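PDB 5DLL: aminopeptidase N, which probably degrades intracellular peptides as a zinc-dependent M1-family aminopeptidase, releasing N-terminal amino acids, preferably alanine. Local coordinates for residues 414-419 against 435-440. Numbering follows the deposited sequence.
Sequences KGMKLY and NAMADA
M437 lays the end of its side chain along the bare backbone of G415. Its first bond points away from the opposite helix, but bends at chi2 and chi3 fold the chain back, bringing SD 3.6 Å from G415 CA and carrying CE on to G415 C at 3.4 Å. A methionine thus packs directly on main chain. Beside it, A440 aims its methyl at the same turn: CB is 3.4 Å from K414 O, a carbonyl already accepting the L418 amide. The two segments belong to helices 390-423 and 430-439 of the thermolysin-like, zinc-binding M1 catalytic domain, successive in the chain and joined through the short strand 427-428; their axes here cross at 126° and approach to 7.8 Å. L418, with CG anti to its backbone N (chi1 -172°), reaches across so that CD2 sits over the turn from A436 to A440, 3.6 Å from A436 O and close to the A440 methyl. A436 in turn points its CB at Y419 CA (3.7 Å), lying near the plane of the tyrosine ring at its edge; F433 meets that ring edge-to-face. The Y419 side chain lies about 13 Å from the bound zinc and is not among its ligands, H309, H313 and E332. The exposed D439 forms a salt bridge with R422 through OD2.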
# COMPACT_ATOMS: atom_id res chain seq x y z
N LYS A 414 3.07 15.53 -20.52
CA LYS A 414 3.35 15.32 -21.95
C LYS A 414 3.68 13.86 -22.25
O LYS A 414 3.31 13.33 -23.30
CB LYS A 414 4.53 16.19 -22.42
CG LYS A 414 4.22 17.64 -22.73
CD LYS A 414 5.46 18.33 -23.26
CE LYS A 414 5.22 19.79 -23.62
NZ LYS A 414 4.99 20.66 -22.43
N GLY A 415 4.39 13.21 -21.33
CA GLY A 415 4.74 11.80 -21.45
C GLY A 415 3.57 10.86 -21.24
O GLY A 415 3.49 9.82 -21.89
N MET A 416 2.68 11.21 -20.31
CA MET A 416 1.43 10.45 -20.10
C MET A 416 0.54 10.57 -21.33
O MET A 416 0.03 9.58 -21.83
CB MET A 416 0.66 10.97 -18.88
CG MET A 416 1.38 10.81 -17.55
SD MET A 416 1.71 9.10 -17.12
CE MET A 416 0.04 8.44 -17.01
N LYS A 417 0.36 11.81 -21.79
CA LYS A 417 -0.40 12.11 -22.99
C LYS A 417 0.02 11.21 -24.17
O LYS A 417 -0.83 10.62 -24.84
CB LYS A 417 -0.22 13.60 -23.35
CG LYS A 417 -1.01 14.09 -24.56
CD LYS A 417 -2.39 14.62 -24.17
CE LYS A 417 -3.12 15.17 -25.38
NZ LYS A 417 -4.36 15.90 -25.00
N LEU A 418 1.34 11.10 -24.39
CA LEU A 418 1.88 10.27 -25.48
C LEU A 418 1.76 8.78 -25.18
O LEU A 418 1.51 7.98 -26.09
CB LEU A 418 3.35 10.62 -25.73
CG LEU A 418 3.98 9.97 -26.97
CD1 LEU A 418 3.32 10.47 -28.25
CD2 LEU A 418 5.49 10.20 -27.02
N TYR A 419 1.95 8.40 -23.93
CA TYR A 419 1.82 7.01 -23.49
C TYR A 419 0.47 6.41 -23.89
O TYR A 419 0.42 5.31 -24.41
CB TYR A 419 2.03 6.91 -21.97
CG TYR A 419 1.85 5.53 -21.38
CD1 TYR A 419 2.79 4.53 -21.58
CD2 TYR A 419 0.74 5.23 -20.59
CE1 TYR A 419 2.63 3.26 -21.03
CE2 TYR A 419 0.57 3.98 -20.02
CZ TYR A 419 1.52 2.99 -20.25
OH TYR A 419 1.35 1.74 -19.70
N ASN A 435 10.00 4.99 -22.87
CA ASN A 435 10.14 5.52 -24.23
C ASN A 435 9.19 6.69 -24.49
O ASN A 435 9.60 7.71 -25.03
CB ASN A 435 9.92 4.43 -25.28
CG ASN A 435 11.05 3.40 -25.31
OD1 ASN A 435 12.15 3.64 -24.81
ND2 ASN A 435 10.77 2.25 -25.90
N ALA A 436 7.93 6.55 -24.08
CA ALA A 436 6.92 7.61 -24.24
C ALA A 436 7.30 8.85 -23.43
O ALA A 436 7.13 9.99 -23.87
CB ALA A 436 5.55 7.11 -23.81
N MET A 437 7.82 8.60 -22.23
CA MET A 437 8.27 9.64 -21.31
C MET A 437 9.55 10.31 -21.86
O MET A 437 9.75 11.51 -21.72
CB MET A 437 8.53 9.00 -19.94
CG MET A 437 8.10 9.80 -18.71
SD MET A 437 6.39 10.36 -18.60
CE MET A 437 5.50 8.93 -19.18
N ALA A 438 10.40 9.50 -22.50
CA ALA A 438 11.62 9.99 -23.14
C ALA A 438 11.29 10.81 -24.39
O ALA A 438 11.71 11.96 -24.51
CB ALA A 438 12.52 8.82 -23.52
N ASP A 439 10.53 10.21 -25.29
CA ASP A 439 10.27 10.78 -26.61
C ASP A 439 9.38 12.03 -26.57
O ASP A 439 9.57 12.94 -27.37
CB ASP A 439 9.66 9.72 -27.54
CG ASP A 439 10.62 8.57 -27.83
OD1 ASP A 439 11.85 8.81 -27.94
OD2 ASP A 439 10.15 7.41 -27.95
N ALA A 440 8.43 12.07 -25.65
CA ALA A 440 7.55 13.24 -25.50
C ALA A 440 8.31 14.48 -25.03
O ALA A 440 7.84 15.60 -25.21
CB ALA A 440 6.41 12.94 -24.53